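Local coordinates for putative SAM-dependent O-methyltranferase (Podospora anserina, PDB 4YMH), which probably transfers a methyl group from S-adenosylmethionine to an oxygen of its substrate, as in cation-dependent O-methyltransferases, and binds S-adenosylhomocysteine here, at residues 131-144 with 160-173. Numbering follows the deposited sequence.
Sequences LKTLEGEFDLIFVD and QGLLSANGIILCDN. With SAH (S-adenosyl-L-homocysteine), chain E.
Strands 140-143 and 167-171 are parallel neighbours in the Rossmann-like sheet of a class I methyltransferase, joined by a beta-alpha-beta crossover through helix 150-159, axes 15° apart. Ile141 N donates to Ile168 O, and Leu170 N to Ile141 O at 2.8 Å; then Val143 N donates to Leu170 O and Asp172 N to Val143 O. Where the chains turn corners, Ser164 OG donates to Asp139 OD1 (2.7 Å) on its anti side, while Asp139 OD2 forms a salt bridge with Lys67.

Leu162 sends its methyls against the end of helix 127-133 and the loop that follows: CD1 meets Leu131 CD1 at 3.8 Å and CD2 lies 3.5 Å from Gly136 O. Gln160 NE2 bonds Lys132 O (3.2 Å), in its amide plane, and, through a water, Leu134 O.

At the cofactor end, Asp144 OD2 accepts a hydrogen bond from the amino N of SAH (2.8 Å). With CG anti to the backbone N (chi1 -175°), the Phe142 ring leans off the sheet toward the strands' C-terminal end and its CE1 touches Asp172 CB at 3.8 Å, ring and carboxylate planes 38° apart. Replacing Phe142 by alanine is likely to open a gap beside Asp172 and leave Trp83 without its edge-to-face partner.

Strand 68-72 flanks 140-143 and 228-233 flanks 167-171, while helix 150-159 packs on Ile141 and Val143 through Ile157 and Tyr150.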
ATOM      1  N   LEU A 131     -18.130  -2.057 -19.683  1.00 28.38           N
ATOM      2  CA  LEU A 131     -17.550  -0.928 -18.943  1.00 26.48           C
ATOM      3  C   LEU A 131     -17.968   0.409 -19.564  1.00 27.75           C
ATOM      4  O   LEU A 131     -18.248   1.366 -18.849  1.00 27.63           O
ATOM      5  CB  LEU A 131     -16.018  -1.030 -18.892  1.00 24.69           C
ATOM      6  CG  LEU A 131     -15.226   0.129 -18.268  1.00 23.43           C
ATOM      7  CD1 LEU A 131     -15.527   0.260 -16.777  1.00 24.07           C
ATOM      8  CD2 LEU A 131     -13.721  -0.071 -18.495  1.00 26.85           C
ATOM      9  N   LYS A 132     -18.048   0.465 -20.891  1.00 29.86           N
ATOM     10  CA  LYS A 132     -18.463   1.694 -21.575  1.00 32.21           C
ATOM     11  C   LYS A 132     -19.924   2.059 -21.314  1.00 36.55           C
ATOM     12  O   LYS A 132     -20.314   3.219 -21.459  1.00 40.03           O
ATOM     13  CB  LYS A 132     -18.233   1.578 -23.083  1.00 37.19           C
ATOM     14  CG  LYS A 132     -16.774   1.452 -23.461  1.00 37.26           C
ATOM     15  CD  LYS A 132     -16.587   1.301 -24.961  1.00 41.40           C
ATOM     16  CE  LYS A 132     -15.126   1.010 -25.266  1.00 43.22           C
ATOM     17  NZ  LYS A 132     -14.827   1.062 -26.717  1.00 46.73           N
ATOM     18  N   THR A 133     -20.732   1.078 -20.925  1.00 34.77           N
ATOM     19  CA  THR A 133     -22.152   1.324 -20.691  1.00 38.27           C
ATOM     20  C   THR A 133     -22.431   1.868 -19.295  1.00 37.07           C
ATOM     21  O   THR A 133     -23.534   2.323 -19.016  1.00 35.46           O
ATOM     22  CB  THR A 133     -22.986   0.054 -20.856  1.00 40.28           C
ATOM     23  OG1 THR A 133     -22.666  -0.851 -19.793  1.00 41.86           O
ATOM     24  CG2 THR A 133     -22.704  -0.596 -22.187  1.00 45.71           C
ATOM     25  N   LEU A 134     -21.445   1.799 -18.409  1.00 34.50           N
ATOM     26  CA  LEU A 134     -21.659   2.260 -17.041  1.00 33.15           C
ATOM     27  C   LEU A 134     -21.858   3.773 -16.981  1.00 35.59           C
ATOM     28  O   LEU A 134     -21.306   4.511 -17.796  1.00 33.08           O
ATOM     29  CB  LEU A 134     -20.495   1.843 -16.157  1.00 28.48           C
ATOM     30  CG  LEU A 134     -20.269   0.335 -16.047  1.00 27.76           C
ATOM     31  CD1 LEU A 134     -19.209   0.040 -15.003  1.00 25.60           C
ATOM     32  CD2 LEU A 134     -21.586  -0.399 -15.744  1.00 29.29           C
ATOM     33  N   GLU A 135     -22.653   4.223 -16.013  1.00 38.11           N
ATOM     34  CA  GLU A 135     -22.933   5.645 -15.827  1.00 44.78           C
ATOM     35  C   GLU A 135     -22.436   6.153 -14.468  1.00 38.44           C
ATOM     36  O   GLU A 135     -22.208   5.373 -13.548  1.00 35.98           O
ATOM     37  CB  GLU A 135     -24.436   5.908 -15.964  1.00 55.35           C
ATOM     38  CG  GLU A 135     -25.049   5.413 -17.268  1.00 66.71           C
ATOM     39  CD  GLU A 135     -25.005   6.454 -18.376  1.00 75.43           C
ATOM     40  OE1 GLU A 135     -24.638   7.613 -18.090  1.00 79.20           O
ATOM     41  OE2 GLU A 135     -25.336   6.114 -19.533  1.00 77.06           O
ATOM     42  N   GLY A 136     -22.276   7.465 -14.343  1.00 35.48           N
ATOM     43  CA  GLY A 136     -21.868   8.058 -13.078  1.00 36.93           C
ATOM     44  C   GLY A 136     -20.393   7.854 -12.786  1.00 32.88           C
ATOM     45  O   GLY A 136     -19.578   7.760 -13.700  1.00 34.25           O
ATOM     46  N   GLU A 137     -20.037   7.778 -11.510  1.00 30.06           N
ATOM     47  CA  GLU A 137     -18.633   7.657 -11.168  1.00 30.99           C
ATOM     48  C   GLU A 137     -18.427   6.742  -9.970  1.00 32.65           C
ATOM     49  O   GLU A 137     -19.345   6.503  -9.175  1.00 31.58           O
ATOM     50  CB  GLU A 137     -18.037   9.039 -10.887  1.00 34.88           C
ATOM     51  CG  GLU A 137     -18.714   9.755  -9.735  1.00 37.89           C
ATOM     52  CD  GLU A 137     -18.207  11.175  -9.542  1.00 43.30           C
ATOM     53  OE1 GLU A 137     -17.583  11.718 -10.479  1.00 39.96           O
ATOM     54  OE2 GLU A 137     -18.444  11.746  -8.450  1.00 43.46           O
ATOM     55  N   PHE A 138     -17.208   6.239  -9.851  1.00 22.98           N
ATOM     56  CA  PHE A 138     -16.854   5.348  -8.761  1.00 28.88           C
ATOM     57  C   PHE A 138     -15.692   5.939  -7.959  1.00 28.73           C
ATOM     58  O   PHE A 138     -14.794   6.556  -8.532  1.00 27.46           O
ATOM     59  CB  PHE A 138     -16.498   3.961  -9.309  1.00 21.00           C
ATOM     60  CG  PHE A 138     -17.640   3.270 -10.017  1.00 24.54           C
ATOM     61  CD1 PHE A 138     -17.827   3.422 -11.383  1.00 23.97           C
ATOM     62  CD2 PHE A 138     -18.526   2.467  -9.314  1.00 24.14           C
ATOM     63  CE1 PHE A 138     -18.874   2.789 -12.035  1.00 26.16           C
ATOM     64  CE2 PHE A 138     -19.581   1.830  -9.962  1.00 24.43           C
ATOM     65  CZ  PHE A 138     -19.753   1.992 -11.321  1.00 28.83           C
ATOM     66  N   ASP A 139     -15.727   5.751  -6.641  1.00 23.04           N
ATOM     67  CA  ASP A 139     -14.686   6.241  -5.741  1.00 21.63           C
ATOM     68  C   ASP A 139     -13.554   5.238  -5.627  1.00 20.82           C
ATOM     69  O   ASP A 139     -12.441   5.590  -5.242  1.00 19.20           O
ATOM     70  CB  ASP A 139     -15.242   6.514  -4.342  1.00 25.71           C
ATOM     71  CG  ASP A 139     -16.179   7.687  -4.296  1.00 32.58           C
ATOM     72  OD1 ASP A 139     -16.096   8.563  -5.181  1.00 35.96           O
ATOM     73  OD2 ASP A 139     -16.992   7.742  -3.347  1.00 35.22           O
ATOM     74  N   LEU A 140     -13.843   3.976  -5.934  1.00 21.83           N
ATOM     75  CA  LEU A 140     -12.803   2.955  -5.930  1.00 22.66           C
ATOM     76  C   LEU A 140     -13.060   2.001  -7.067  1.00 19.82           C
ATOM     77  O   LEU A 140     -14.182   1.509  -7.243  1.00 18.06           O
ATOM     78  CB  LEU A 140     -12.743   2.207  -4.593  1.00 25.83           C
ATOM     79  CG  LEU A 140     -11.564   1.240  -4.415  1.00 27.94           C
ATOM     80  CD1 LEU A 140     -11.192   1.116  -2.951  1.00 29.54           C
ATOM     81  CD2 LEU A 140     -11.843  -0.160  -5.004  1.00 27.04           C
ATOM     82  N   ILE A 141     -12.016   1.762  -7.855  1.00 19.52           N
ATOM     83  CA  ILE A 141     -12.107   0.844  -8.975  1.00 18.16           C
ATOM     84  C   ILE A 141     -11.002  -0.207  -8.872  1.00 18.42           C
ATOM     85  O   ILE A 141      -9.835   0.129  -8.788  1.00 18.19           O
ATOM     86  CB  ILE A 141     -11.996   1.599 -10.324  1.00 16.61           C
ATOM     87  CG1 ILE A 141     -13.061   2.707 -10.386  1.00 20.93           C
ATOM     88  CG2 ILE A 141     -12.143   0.623 -11.482  1.00 18.55           C
ATOM     89  CD1 ILE A 141     -13.094   3.491 -11.683  1.00 24.91           C
ATOM     90  N   PHE A 142     -11.384  -1.475  -8.848  1.00 16.77           N
ATOM     91  CA  PHE A 142     -10.453  -2.590  -8.732  1.00 19.83           C
ATOM     92  C   PHE A 142     -10.353  -3.314 -10.072  1.00 20.72           C
ATOM     93  O   PHE A 142     -11.321  -3.936 -10.497  1.00 22.73           O
ATOM     94  CB  PHE A 142     -10.936  -3.543  -7.626  1.00 23.28           C
ATOM     95  CG  PHE A 142      -9.987  -4.682  -7.313  1.00 24.91           C
ATOM     96  CD1 PHE A 142      -8.646  -4.439  -7.024  1.00 24.66           C
ATOM     97  CD2 PHE A 142     -10.461  -5.988  -7.241  1.00 23.03           C
ATOM     98  CE1 PHE A 142      -7.778  -5.487  -6.703  1.00 19.59           C
ATOM     99  CE2 PHE A 142      -9.611  -7.043  -6.921  1.00 19.04           C
ATOM    100  CZ  PHE A 142      -8.260  -6.790  -6.656  1.00 13.24           C
ATOM    101  N   VAL A 143      -9.188  -3.255 -10.725  1.00 17.24           N
ATOM    102  CA  VAL A 143      -8.979  -3.894 -12.030  1.00 19.68           C
ATOM    103  C   VAL A 143      -8.253  -5.215 -11.847  1.00 22.56           C
ATOM    104  O   VAL A 143      -7.090  -5.238 -11.444  1.00 18.19           O
ATOM    105  CB  VAL A 143      -8.157  -2.996 -12.976  1.00 20.77           C
ATOM    106  CG1 VAL A 143      -8.034  -3.635 -14.380  1.00 16.95           C
ATOM    107  CG2 VAL A 143      -8.791  -1.640 -13.057  1.00 20.48           C
ATOM    108  N   ASP A 144      -8.932  -6.319 -12.132  1.00 22.53           N
ATOM    109  CA  ASP A 144      -8.359  -7.622 -11.855  1.00 23.15           C
ATOM    110  C   ASP A 144      -8.809  -8.641 -12.901  1.00 22.90           C
ATOM    111  O   ASP A 144      -9.012  -9.795 -12.574  1.00 25.86           O
ATOM    112  CB  ASP A 144      -8.761  -8.063 -10.438  1.00 22.75           C
ATOM    113  CG  ASP A 144      -7.964  -9.263  -9.921  1.00 28.06           C
ATOM    114  OD1 ASP A 144      -6.874  -9.564 -10.451  1.00 27.66           O
ATOM    115  OD2 ASP A 144      -8.448  -9.921  -8.975  1.00 27.35           O
ATOM    116  N   GLN A 160     -14.230   8.511 -19.962  1.00 32.37           N
ATOM    117  CA  GLN A 160     -15.650   8.704 -19.652  1.00 33.96           C
ATOM    118  C   GLN A 160     -15.896   9.250 -18.248  1.00 31.26           C
ATOM    119  O   GLN A 160     -17.041   9.391 -17.831  1.00 28.38           O
ATOM    120  CB  GLN A 160     -16.417   7.391 -19.824  1.00 34.20           C
ATOM    121  CG  GLN A 160     -16.246   6.791 -21.197  1.00 35.00           C
ATOM    122  CD  GLN A 160     -17.183   5.630 -21.477  1.00 38.41           C
ATOM    123  OE1 GLN A 160     -17.034   4.900 -22.463  1.00 42.37           O
ATOM    124  NE2 GLN A 160     -18.158   5.450 -20.596  1.00 31.98           N
ATOM    125  N   GLY A 161     -14.827   9.555 -17.526  1.00 29.06           N
ATOM    126  CA  GLY A 161     -14.959  10.090 -16.185  1.00 28.04           C
ATOM    127  C   GLY A 161     -15.671   9.156 -15.224  1.00 27.68           C
ATOM    128  O   GLY A 161     -16.524   9.593 -14.451  1.00 27.18           O
ATOM    129  N   LEU A 162     -15.310   7.875 -15.260  1.00 22.97           N
ATOM    130  CA  LEU A 162     -15.933   6.865 -14.395  1.00 23.63           C
ATOM    131  C   LEU A 162     -15.245   6.817 -13.040  1.00 24.86           C
ATOM    132  O   LEU A 162     -15.747   6.213 -12.094  1.00 25.11           O
ATOM    133  CB  LEU A 162     -15.887   5.482 -15.051  1.00 27.19           C
ATOM    134  CG  LEU A 162     -16.851   5.203 -16.209  1.00 29.07           C
ATOM    135  CD1 LEU A 162     -16.489   3.888 -16.906  1.00 30.13           C
ATOM    136  CD2 LEU A 162     -18.281   5.159 -15.713  1.00 31.73           C
ATOM    137  N   LEU A 163     -14.079   7.446 -12.964  1.00 20.74           N
ATOM    138  CA  LEU A 163     -13.360   7.633 -11.710  1.00 18.83           C
ATOM    139  C   LEU A 163     -13.713   8.985 -11.117  1.00 25.13           C
ATOM    140  O   LEU A 163     -13.581  10.004 -11.794  1.00 27.78           O
ATOM    141  CB  LEU A 163     -11.852   7.560 -11.937  1.00 17.93           C
ATOM    142  CG  LEU A 163     -11.022   7.612 -10.651  1.00 19.44           C
ATOM    143  CD1 LEU A 163     -11.155   6.294  -9.895  1.00 21.70           C
ATOM    144  CD2 LEU A 163      -9.555   7.935 -10.971  1.00 21.46           C
ATOM    145  N   SER A 164     -14.139   9.011  -9.856  1.00 22.47           N
ATOM    146  CA  SER A 164     -14.458  10.281  -9.212  1.00 21.56           C
ATOM    147  C   SER A 164     -13.205  11.137  -9.002  1.00 21.99           C
ATOM    148  O   SER A 164     -12.084  10.641  -9.095  1.00 19.32           O
ATOM    149  CB  SER A 164     -15.150  10.048  -7.865  1.00 21.81           C
ATOM    150  OG  SER A 164     -14.249   9.467  -6.937  1.00 26.73           O
ATOM    151  N   ALA A 165     -13.416  12.416  -8.688  1.00 26.59           N
ATOM    152  CA  ALA A 165     -12.324  13.376  -8.488  1.00 25.83           C
ATOM    153  C   ALA A 165     -11.310  12.898  -7.457  1.00 26.01           C
ATOM    154  O   ALA A 165     -10.099  12.995  -7.674  1.00 26.22           O
ATOM    155  CB  ALA A 165     -12.888  14.743  -8.077  1.00 24.43           C
ATOM    156  N   ASN A 166     -11.802  12.356  -6.348  1.00 21.39           N
ATOM    157  CA  ASN A 166     -10.930  11.873  -5.286  1.00 23.71           C
ATOM    158  C   ASN A 166     -10.800  10.352  -5.254  1.00 22.83           C
ATOM    159  O   ASN A 166     -10.302   9.776  -4.283  1.00 22.38           O
ATOM    160  CB  ASN A 166     -11.431  12.375  -3.930  1.00 38.24           C
ATOM    161  CG  ASN A 166     -11.368  13.890  -3.809  1.00 48.24           C
ATOM    162  OD1 ASN A 166     -10.409  14.527  -4.255  1.00 52.09           O
ATOM    163  ND2 ASN A 166     -12.398  14.476  -3.206  1.00 51.65           N
ATOM    164  N   GLY A 167     -11.237   9.701  -6.321  1.00 22.93           N
ATOM    165  CA  GLY A 167     -11.187   8.249  -6.388  1.00 22.90           C
ATOM    166  C   GLY A 167      -9.832   7.651  -6.711  1.00 21.79           C
ATOM    167  O   GLY A 167      -8.893   8.344  -7.113  1.00 20.15           O
ATOM    168  N   ILE A 168      -9.727   6.341  -6.540  1.00 21.09           N
ATOM    169  CA  ILE A 168      -8.495   5.640  -6.867  1.00 18.34           C
ATOM    170  C   ILE A 168      -8.791   4.395  -7.690  1.00 18.64           C
ATOM    171  O   ILE A 168      -9.820   3.730  -7.512  1.00 20.78           O
ATOM    172  CB  ILE A 168      -7.714   5.251  -5.590  1.00 17.60           C
ATOM    173  CG1 ILE A 168      -6.265   4.900  -5.911  1.00 22.40           C
ATOM    174  CG2 ILE A 168      -8.418   4.132  -4.818  1.00 20.47           C
ATOM    175  CD1 ILE A 168      -5.424   4.710  -4.656  1.00 20.76           C
ATOM    176  N   ILE A 169      -7.883   4.097  -8.604  1.00 16.07           N
ATOM    177  CA  ILE A 169      -7.907   2.827  -9.309  1.00 17.66           C
ATOM    178  C   ILE A 169      -6.797   1.954  -8.758  1.00 19.38           C
ATOM    179  O   ILE A 169      -5.663   2.393  -8.647  1.00 17.12           O
ATOM    180  CB  ILE A 169      -7.692   2.981 -10.815  1.00 17.53           C
ATOM    181  CG1 ILE A 169      -8.600   4.062 -11.388  1.00 18.75           C
ATOM    182  CG2 ILE A 169      -7.915   1.613 -11.516  1.00 18.34           C
ATOM    183  CD1 ILE A 169      -8.322   4.359 -12.854  1.00 18.77           C
ATOM    184  N   LEU A 170      -7.134   0.718  -8.416  1.00 18.07           N
ATOM    185  CA  LEU A 170      -6.173  -0.273  -7.958  1.00 14.54           C
ATOM    186  C   LEU A 170      -6.118  -1.391  -8.970  1.00 16.48           C
ATOM    187  O   LEU A 170      -7.118  -2.054  -9.204  1.00 18.95           O
ATOM    188  CB  LEU A 170      -6.572  -0.823  -6.591  1.00 13.58           C
ATOM    189  CG  LEU A 170      -6.717   0.245  -5.503  1.00 19.14           C
ATOM    190  CD1 LEU A 170      -7.355  -0.330  -4.254  1.00 19.70           C
ATOM    191  CD2 LEU A 170      -5.348   0.861  -5.190  1.00 20.61           C
ATOM    192  N   CYS A 171      -4.953  -1.596  -9.563  1.00 14.22           N
ATOM    193  CA  CYS A 171      -4.775  -2.653 -10.564  1.00 16.80           C
ATOM    194  C   CYS A 171      -3.930  -3.781  -9.984  1.00 16.33           C
ATOM    195  O   CYS A 171      -2.806  -3.552  -9.534  1.00 18.50           O
ATOM    196  CB  CYS A 171      -4.123  -2.093 -11.826  1.00 18.92           C
ATOM    197  SG  CYS A 171      -4.947  -0.623 -12.511  1.00 21.29           S
ATOM    198  N   ASP A 172      -4.474  -4.998 -10.020  1.00 17.16           N
ATOM    199  CA  ASP A 172      -3.872  -6.155  -9.359  1.00 20.24           C
ATOM    200  C   ASP A 172      -3.017  -7.016 -10.306  1.00 19.66           C
ATOM    201  O   ASP A 172      -3.227  -7.013 -11.520  1.00 19.98           O
ATOM    202  CB  ASP A 172      -4.985  -6.999  -8.734  1.00 24.76           C
ATOM    203  CG  ASP A 172      -4.508  -7.829  -7.577  1.00 31.67           C
ATOM    204  OD1 ASP A 172      -3.537  -7.416  -6.915  1.00 31.57           O
ATOM    205  OD2 ASP A 172      -5.110  -8.893  -7.322  1.00 36.33           O
ATOM    206  N   ASN A 173      -2.065  -7.759  -9.737  1.00 20.29           N
ATOM    207  CA  ASN A 173      -1.193  -8.656 -10.502  1.00 22.41           C
ATOM    208  C   ASN A 173      -0.342  -7.992 -11.567  1.00 20.89           C
ATOM    209  O   ASN A 173       0.026  -8.638 -12.551  1.00 22.54           O
ATOM    210  CB  ASN A 173      -2.025  -9.748 -11.191  1.00 24.17           C
ATOM    211  CG  ASN A 173      -2.741 -10.631 -10.208  1.00 27.75           C
ATOM    212  OD1 ASN A 173      -3.974 -10.632 -10.133  1.00 33.36           O
ATOM    213  ND2 ASN A 173      -1.975 -11.396  -9.442  1.00 22.44           N
TER
HETATM  214  N   SAH E1001     -11.162 -10.543  -8.456  1.00 31.95           N
HETATM  215  CA  SAH E1001     -11.166 -11.948  -8.162  1.00 35.69           C
HETATM  216  CB  SAH E1001     -10.361 -12.739  -9.190  1.00 32.83           C
HETATM  217  CG  SAH E1001     -10.486 -12.317 -10.651  1.00 29.14           C
HETATM  218  SD  SAH E1001      -9.640 -13.442 -11.698  1.00 31.51           S
HETATM  219  C   SAH E1001     -10.598 -12.220  -6.796  1.00 35.76           C
HETATM  220  O   SAH E1001     -10.861 -13.255  -6.230  1.00 30.25           O
HETATM  221  OXT SAH E1001      -9.867 -11.388  -6.280  1.00 36.11           O
HETATM  222  C5' SAH E1001     -10.012 -12.669 -13.219  1.00 30.17           C
HETATM  223  C4' SAH E1001     -11.453 -12.832 -13.677  1.00 30.11           C
HETATM  224  O4' SAH E1001     -11.682 -12.010 -14.806  1.00 33.68           O
HETATM  225  C3' SAH E1001     -11.770 -14.237 -14.127  1.00 32.92           C
HETATM  226  O3' SAH E1001     -12.904 -14.736 -13.459  1.00 33.00           O
HETATM  227  C2' SAH E1001     -12.044 -14.111 -15.603  1.00 31.31           C
HETATM  228  O2' SAH E1001     -12.965 -15.039 -16.082  1.00 28.94           O
HETATM  229  C1' SAH E1001     -12.479 -12.673 -15.754  1.00 32.84           C
HETATM  230  N9  SAH E1001     -12.223 -12.116 -17.090  1.00 33.36           N
HETATM  231  C8  SAH E1001     -11.193 -12.349 -17.883  1.00 32.96           C
HETATM  232  N7  SAH E1001     -11.299 -11.661 -19.007  1.00 28.91           N
HETATM  233  C5  SAH E1001     -12.408 -10.967 -18.939  1.00 30.80           C
HETATM  234  C6  SAH E1001     -13.116 -10.015 -19.792  1.00 30.09           C
HETATM  235  N6  SAH E1001     -12.601  -9.710 -20.961  1.00 32.24           N
HETATM  236  N1  SAH E1001     -14.256  -9.482 -19.360  1.00 29.65           N
HETATM  237  C2  SAH E1001     -14.739  -9.805 -18.166  1.00 29.99           C
HETATM  238  N3  SAH E1001     -14.157 -10.650 -17.335  1.00 28.46           N
HETATM  239  C4  SAH E1001     -13.009 -11.252 -17.664  1.00 31.11           C
HETATM  240  O   HOH W   1     -19.749   6.663 -18.348  1.00 40.20           O
HETATM  241  O   HOH W   2     -19.270   8.472 -16.310  1.00 41.37           O
HETATM  242  O   HOH W   3     -16.063  13.650  -8.787  1.00 26.88           O